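Local coordinates for uncharacterized protein (Eubacterium rectale, PDB 5COZ) that is of unknown function but probably contains a domain like that of the regulatory protein YycH and is probably exported, perhaps as a lipoprotein, at residues A[109-113]-A[114-118]; A[126-130]-A[131-135]. All coordinates share one frame; numbering follows the deposited sequence.

Contact 1: residues A[109-113]-A[114-118]; sequences WDNNY and TQDSI
Asn111 and Thr114 meet across the turn with their side chains at about a right angle, Thr114 OG1 lying 3.2 Å from Asn111 CG. CG of Asn111 lies anti to its own backbone N (chi1 -178°), which carries the amide over the turn. There Asn111 OD1 accepts from Tyr113 N at 3.1 Å, and weakly from Thr114 N. ND2 donates to a water that donates to Asp116 OD2. Thr114 OG1 donates to Asp116 OD2 at 2.8 Å, from above the carboxylate plane. Replacing Asn111 by alanine removes the amide and would probably leave Tyr113 N without this acceptor and the water on Asp116 OD2 without this donor. On the same face, Trp109 and Ile118 cross obliquely, with Trp109 CE3 4.0 Å from Ile118 CG2. Helix 73-87 packs on both. On the other face, Asp110 OD1 lies 3.3 Å from Ser117 CB. A water bridges Asp110 OD1 to Asp116 O. The backbones of Trp109 and Ile118 exchange two bonds of 2.9 Å, N of each to O of the other. Asn111 O takes Gln115 N, while Asn111 N donates to Asp116 O. This is a beta hairpin whose end holds an Asx turn and a G1 beta bulge.

Contact 2: residues A[126-130]-A[131-135]; sequences LAETH and DGKLA
Thr129 caps the helix that follows it. Thr129 OG1 accepts from Gly132 N at 3.0 Å, the capping bond of an N-cap residue. The hydroxyl reaches that N-H because chi1 (67°) sets OG1 between the backbone N and the carbonyl carbon. The helix then runs on in regular bonds: Lys133 N donates to Thr129 O at 2.9 Å and Leu134 N to His130 O at 3.1 Å.

Two side-chain pairs flank this start. The ring of His130 has CG of Leu134 over one face, offset toward the rim, and CD1 of Leu134 comes within 3.6 Å of His130 NE2. The carboxylate of Glu128 slants across the aliphatic part of Lys133, with Glu128 OE2 3.3 Å from Lys133 CD. The charged ends are not in contact, as OE2 of Glu128 and NZ of Lys133 are 5.2 Å apart. The lysine chain bends at chi3 (97°), and NZ forms its salt bridge with Glu202.

A water in the plane of the His130 ring, at its edge, joins ND1 at 2.8 Å to Lys133 NZ, from which it accepts. NE2 of His130 is hydrogen-bonded to Asp206, so both ring nitrogens have polar partners, which probably limit its rotation. Farther out, strands 116-120 and 252-258 hold the strand and the cap: Glu128 pairs through its backbone with Ser117, and the capping Thr129 with Ser254.

At this strand-to-helix junction the hydroxyl meets an N-H of the first turn that has no helical carbonyl before it, and Glu202 and Asp206 give the lysine and histidine polar partners.

Overall arrangement
Contact 1 precedes contact 2 in the chain. Their centres are about 10 Å apart. Both reach the same antiparallel sheet, in which strands 116-120 and 125-128 are neighbours. Contact 1 is the end of the hairpin formed by strands 104-111 and 116-120. Contact 2 is where strand 125-128 passes into helix 130-137. A probable hydrogen bond, Ser117 O to Glu128 N at 2.9 Å, joins them directly. Packing of Gln115 and Asp116 against His130 and Thr129 adds to it. The hairpin turn and the helix start therefore lie side by side, where strand 116-120 begins and strand 125-128 ends.

Contact 1: residues A[109-113]-A[114-118]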
ATOM      1  N   TRP A 109     -10.106  18.274  13.906  1.00 10.66           N
ATOM      2  CA  TRP A 109     -11.213  18.135  14.859  1.00 10.51           C
ATOM      3  C   TRP A 109     -10.712  17.257  15.978  1.00 12.13           C
ATOM      4  O   TRP A 109     -10.279  16.133  15.723  1.00 12.20           O
ATOM      5  CB  TRP A 109     -12.477  17.530  14.225  1.00  9.65           C
ATOM      6  CG  TRP A 109     -13.135  18.434  13.245  1.00  9.13           C
ATOM      7  CD1 TRP A 109     -14.185  19.276  13.484  1.00 11.63           C
ATOM      8  CD2 TRP A 109     -12.791  18.595  11.873  1.00  8.85           C
ATOM      9  NE1 TRP A 109     -14.518  19.952  12.337  1.00 10.75           N
ATOM     10  CE2 TRP A 109     -13.711  19.519  11.318  1.00 10.79           C
ATOM     11  CE3 TRP A 109     -11.839  17.987  11.022  1.00  9.67           C
ATOM     12  CZ2 TRP A 109     -13.688  19.874   9.963  1.00 10.44           C
ATOM     13  CZ3 TRP A 109     -11.837  18.322   9.674  1.00 10.54           C
ATOM     14  CH2 TRP A 109     -12.726  19.289   9.169  1.00 10.52           C
ATOM     15  N   ASP A 110     -10.740  17.763  17.202  1.00 11.54           N
ATOM     16  CA  ASP A 110     -10.211  17.002  18.319  1.00 13.25           C
ATOM     17  C   ASP A 110     -11.201  16.893  19.450  1.00 17.15           C
ATOM     18  O   ASP A 110     -11.842  17.878  19.822  1.00 16.41           O
ATOM     19  CB  ASP A 110      -8.939  17.718  18.831  1.00 16.26           C
ATOM     20  CG  ASP A 110      -7.778  17.596  17.873  1.00 27.24           C
ATOM     21  OD1 ASP A 110      -7.138  16.529  17.860  1.00 28.43           O
ATOM     22  OD2 ASP A 110      -7.550  18.545  17.089  1.00 29.73           O
ATOM     23  N   ASN A 111     -11.320  15.691  20.007  1.00 18.17           N
ATOM     24  CA  ASN A 111     -12.096  15.494  21.224  1.00 20.30           C
ATOM     25  C   ASN A 111     -11.043  15.396  22.302  1.00 25.22           C
ATOM     26  O   ASN A 111     -10.336  14.393  22.399  1.00 23.23           O
ATOM     27  CB  ASN A 111     -13.013  14.279  21.131  1.00 20.08           C
ATOM     28  CG  ASN A 111     -13.861  14.091  22.368  1.00 32.54           C
ATOM     29  OD1 ASN A 111     -13.563  14.615  23.438  1.00 23.18           O
ATOM     30  ND2 ASN A 111     -14.906  13.301  22.250  1.00 27.51           N
ATOM     31  N   ASN A 112     -10.863  16.472  23.062  1.00 24.28           N
ATOM     32  CA  ASN A 112      -9.815  16.530  24.075  1.00 24.95           C
ATOM     33  C   ASN A 112     -10.112  15.635  25.309  1.00 30.72           C
ATOM     34  O   ASN A 112      -9.185  15.328  26.055  1.00 31.85           O
ATOM     35  CB  ASN A 112      -9.561  17.978  24.482  1.00 28.88           C
ATOM     36  CG  ASN A 112      -9.179  18.867  23.312  1.00 48.11           C
ATOM     37  OD1 ASN A 112      -9.914  19.793  22.946  1.00 47.94           O
ATOM     38  ND2 ASN A 112      -8.056  18.574  22.657  1.00 32.24           N
ATOM     39  N   TYR A 113     -11.350  15.157  25.476  1.00 26.85           N
ATOM     40  CA  TYR A 113     -11.652  14.254  26.596  1.00 29.04           C
ATOM     41  C   TYR A 113     -11.229  12.806  26.264  1.00 31.72           C
ATOM     42  O   TYR A 113     -10.591  12.144  27.087  1.00 31.50           O
ATOM     43  CB  TYR A 113     -13.150  14.287  26.950  1.00 32.52           C
ATOM     44  CG  TYR A 113     -13.687  15.655  27.308  1.00 38.32           C
ATOM     45  CD1 TYR A 113     -13.602  16.141  28.611  1.00 41.58           C
ATOM     46  CD2 TYR A 113     -14.330  16.446  26.358  1.00 39.87           C
ATOM     47  CE1 TYR A 113     -14.113  17.393  28.953  1.00 43.71           C
ATOM     48  CE2 TYR A 113     -14.837  17.702  26.685  1.00 41.83           C
ATOM     49  CZ  TYR A 113     -14.736  18.168  27.987  1.00 51.42           C
ATOM     50  OH  TYR A 113     -15.232  19.407  28.319  1.00 54.69           O
ATOM     51  N   THR A 114     -11.586  12.323  25.059  1.00 26.16           N
ATOM     52  CA  THR A 114     -11.318  10.938  24.623  1.00 25.07           C
ATOM     53  C   THR A 114     -10.001  10.781  23.875  1.00 27.73           C
ATOM     54  O   THR A 114      -9.500   9.665  23.763  1.00 26.57           O
ATOM     55  CB  THR A 114     -12.447  10.446  23.729  1.00 30.25           C
ATOM     56  OG1 THR A 114     -12.456  11.241  22.539  1.00 26.85           O
ATOM     57  CG2 THR A 114     -13.805  10.498  24.420  1.00 29.62           C
ATOM     58  N   GLN A 115      -9.462  11.882  23.334  1.00 22.92           N
ATOM     59  CA  GLN A 115      -8.223  11.935  22.555  1.00 21.88           C
ATOM     60  C   GLN A 115      -8.462  11.400  21.122  1.00 22.97           C
ATOM     61  O   GLN A 115      -7.504  11.053  20.441  1.00 26.29           O
ATOM     62  CB  GLN A 115      -7.031  11.223  23.239  1.00 24.04           C
ATOM     63  CG  GLN A 115      -6.701  11.773  24.630  1.00 47.80           C
ATOM     64  CD  GLN A 115      -5.450  12.606  24.629  1.00 76.27           C
ATOM     65  OE1 GLN A 115      -5.452  13.782  24.246  1.00 73.69           O
ATOM     66  NE2 GLN A 115      -4.355  12.012  25.080  1.00 69.55           N
ATOM     67  N   ASP A 116      -9.728  11.385  20.661  1.00 15.10           N
ATOM     68  CA  ASP A 116     -10.065  11.033  19.274  1.00 13.68           C
ATOM     69  C   ASP A 116      -9.746  12.231  18.385  1.00 16.57           C
ATOM     70  O   ASP A 116      -9.859  13.378  18.835  1.00 16.06           O
ATOM     71  CB  ASP A 116     -11.556  10.689  19.127  1.00 15.80           C
ATOM     72  CG  ASP A 116     -12.068   9.526  19.950  1.00 28.49           C
ATOM     73  OD1 ASP A 116     -11.352   8.530  20.065  1.00 25.85           O
ATOM     74  OD2 ASP A 116     -13.205   9.612  20.449  1.00 34.33           O
ATOM     75  N   SER A 117      -9.350  11.987  17.135  1.00 12.33           N
ATOM     76  CA  SER A 117      -9.058  13.120  16.273  1.00 11.43           C
ATOM     77  C   SER A 117      -9.279  12.812  14.813  1.00 11.75           C
ATOM     78  O   SER A 117      -9.226  11.654  14.388  1.00 11.60           O
ATOM     79  CB  SER A 117      -7.621  13.606  16.452  1.00 15.95           C
ATOM     80  OG  SER A 117      -6.683  12.691  15.921  1.00 24.65           O
ATOM     81  N   ILE A 118      -9.550  13.881  14.052  1.00  9.90           N
ATOM     82  CA  ILE A 118      -9.626  13.862  12.604  1.00  7.95           C
ATOM     83  C   ILE A 118      -8.711  14.960  12.085  1.00  9.62           C
ATOM     84  O   ILE A 118      -8.753  16.074  12.611  1.00 11.11           O
ATOM     85  CB  ILE A 118     -11.068  14.006  12.075  1.00 10.20           C
ATOM     86  CG1 ILE A 118     -11.973  12.854  12.565  1.00 10.07           C
ATOM     87  CG2 ILE A 118     -11.088  14.138  10.517  1.00 10.02           C
ATOM     88  CD1 ILE A 118     -13.439  13.092  12.258  1.00 13.82           C
TER
HETATM   89  O   HOH W   1      -6.656  16.596  14.736  1.00 19.32           O
HETATM   90  O   HOH W   2      -7.599  14.712  20.054  1.00 28.01           O
HETATM   91  O   HOH W   3     -15.448  11.124  20.565  1.00 25.09           O

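Contact 2: residues A[126-130]-A[131-135]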
ATOM      1  N   LEU A 126      -6.692  11.644   8.121  1.00  9.92           N
ATOM      2  CA  LEU A 126      -6.486  10.638   9.154  1.00 10.12           C
ATOM      3  C   LEU A 126      -7.523  10.786  10.250  1.00 12.14           C
ATOM      4  O   LEU A 126      -7.616  11.859  10.853  1.00 13.04           O
ATOM      5  CB  LEU A 126      -5.070  10.770   9.755  1.00 10.66           C
ATOM      6  CG  LEU A 126      -4.720   9.833  10.949  1.00 14.31           C
ATOM      7  CD1 LEU A 126      -4.700   8.365  10.503  1.00 14.85           C
ATOM      8  CD2 LEU A 126      -3.376  10.193  11.571  1.00 16.42           C
ATOM      9  N   ALA A 127      -8.264   9.719  10.537  1.00  8.94           N
ATOM     10  CA  ALA A 127      -9.180   9.667  11.672  1.00  9.99           C
ATOM     11  C   ALA A 127      -8.672   8.579  12.622  1.00 11.29           C
ATOM     12  O   ALA A 127      -8.325   7.487  12.169  1.00 10.22           O
ATOM     13  CB  ALA A 127     -10.609   9.385  11.234  1.00 11.19           C
ATOM     14  N   GLU A 128      -8.578   8.863  13.903  1.00  9.84           N
ATOM     15  CA  GLU A 128      -8.097   7.820  14.819  1.00 10.50           C
ATOM     16  C   GLU A 128      -8.603   8.004  16.222  1.00 14.58           C
ATOM     17  O   GLU A 128      -8.839   9.123  16.664  1.00 13.18           O
ATOM     18  CB  GLU A 128      -6.555   7.754  14.838  1.00 11.66           C
ATOM     19  CG  GLU A 128      -5.852   9.031  15.275  1.00 16.85           C
ATOM     20  CD  GLU A 128      -4.347   9.078  15.089  1.00 17.97           C
ATOM     21  OE1 GLU A 128      -3.758   8.110  14.557  1.00 20.45           O
ATOM     22  OE2 GLU A 128      -3.749  10.094  15.502  1.00 22.82           O
ATOM     23  N   THR A 129      -8.771   6.883  16.918  1.00 11.39           N
ATOM     24  CA  THR A 129      -9.035   6.875  18.352  1.00 11.67           C
ATOM     25  C   THR A 129      -7.686   6.839  19.023  1.00 14.20           C
ATOM     26  O   THR A 129      -6.679   6.558  18.365  1.00 13.51           O
ATOM     27  CB  THR A 129      -9.905   5.688  18.788  1.00 14.24           C
ATOM     28  OG1 THR A 129      -9.140   4.482  18.596  1.00 11.80           O
ATOM     29  CG2 THR A 129     -11.241   5.635  18.070  1.00 13.23           C
ATOM     30  N   HIS A 130      -7.644   7.117  20.344  1.00 13.61           N
ATOM     31  CA  HIS A 130      -6.378   7.050  21.061  1.00 14.44           C
ATOM     32  C   HIS A 130      -5.784   5.614  20.970  1.00 15.89           C
ATOM     33  O   HIS A 130      -4.610   5.455  20.661  1.00 15.43           O
ATOM     34  CB  HIS A 130      -6.609   7.469  22.523  1.00 17.15           C
ATOM     35  CG  HIS A 130      -5.404   7.319  23.394  1.00 21.97           C
ATOM     36  ND1 HIS A 130      -4.294   8.128  23.234  1.00 23.87           N
ATOM     37  CD2 HIS A 130      -5.164   6.432  24.389  1.00 24.55           C
ATOM     38  CE1 HIS A 130      -3.420   7.718  24.140  1.00 24.07           C
ATOM     39  NE2 HIS A 130      -3.895   6.694  24.850  1.00 24.63           N
ATOM     40  N   ASP A 131      -6.620   4.579  21.148  1.00 13.26           N
ATOM     41  CA  ASP A 131      -6.154   3.191  21.054  1.00 12.40           C
ATOM     42  C   ASP A 131      -5.695   2.841  19.615  1.00 13.88           C
ATOM     43  O   ASP A 131      -4.683   2.161  19.434  1.00 13.22           O
ATOM     44  CB  ASP A 131      -7.245   2.206  21.493  1.00 12.80           C
ATOM     45  CG  ASP A 131      -7.602   2.263  22.973  1.00 16.97           C
ATOM     46  OD1 ASP A 131      -6.884   2.952  23.734  1.00 18.78           O
ATOM     47  OD2 ASP A 131      -8.594   1.600  23.371  1.00 19.18           O
ATOM     48  N   GLY A 132      -6.408   3.341  18.615  1.00 11.35           N
ATOM     49  CA  GLY A 132      -6.045   3.089  17.220  1.00 10.29           C
ATOM     50  C   GLY A 132      -4.713   3.725  16.863  1.00 12.10           C
ATOM     51  O   GLY A 132      -3.848   3.101  16.252  1.00 11.14           O
ATOM     52  N   LYS A 133      -4.539   4.974  17.272  1.00 11.01           N
ATOM     53  CA  LYS A 133      -3.268   5.691  17.110  1.00 11.52           C
ATOM     54  C   LYS A 133      -2.098   4.863  17.689  1.00 12.66           C
ATOM     55  O   LYS A 133      -1.091   4.645  17.004  1.00 12.71           O
ATOM     56  CB  LYS A 133      -3.341   7.052  17.823  1.00 13.10           C
ATOM     57  CG  LYS A 133      -2.080   7.885  17.616  1.00 20.22           C
ATOM     58  CD  LYS A 133      -2.196   9.253  18.271  1.00 28.85           C
ATOM     59  CE  LYS A 133      -1.573   9.313  19.619  1.00 44.63           C
ATOM     60  NZ  LYS A 133      -1.416  10.724  20.071  1.00 56.56           N
ATOM     61  N   LEU A 134      -2.243   4.391  18.938  1.00 12.45           N
ATOM     62  CA  LEU A 134      -1.141   3.651  19.550  1.00 12.92           C
ATOM     63  C   LEU A 134      -0.938   2.278  18.911  1.00 13.89           C
ATOM     64  O   LEU A 134       0.209   1.863  18.735  1.00 13.18           O
ATOM     65  CB  LEU A 134      -1.328   3.516  21.043  1.00 13.39           C
ATOM     66  CG  LEU A 134      -1.452   4.843  21.844  1.00 18.99           C
ATOM     67  CD1 LEU A 134      -1.390   4.563  23.299  1.00 18.92           C
ATOM     68  CD2 LEU A 134      -0.339   5.857  21.499  1.00 23.02           C
ATOM     69  N   ALA A 135      -2.027   1.592  18.521  1.00 12.23           N
ATOM     70  CA  ALA A 135      -1.867   0.297  17.861  1.00 11.03           C
ATOM     71  C   ALA A 135      -1.141   0.400  16.530  1.00 12.41           C
ATOM     72  O   ALA A 135      -0.255  -0.406  16.246  1.00 10.58           O
ATOM     73  CB  ALA A 135      -3.224  -0.355  17.634  1.00 12.45           C
TER
HETATM   74  O   HOH W   4      -4.198  10.243  21.451  1.00 36.52           O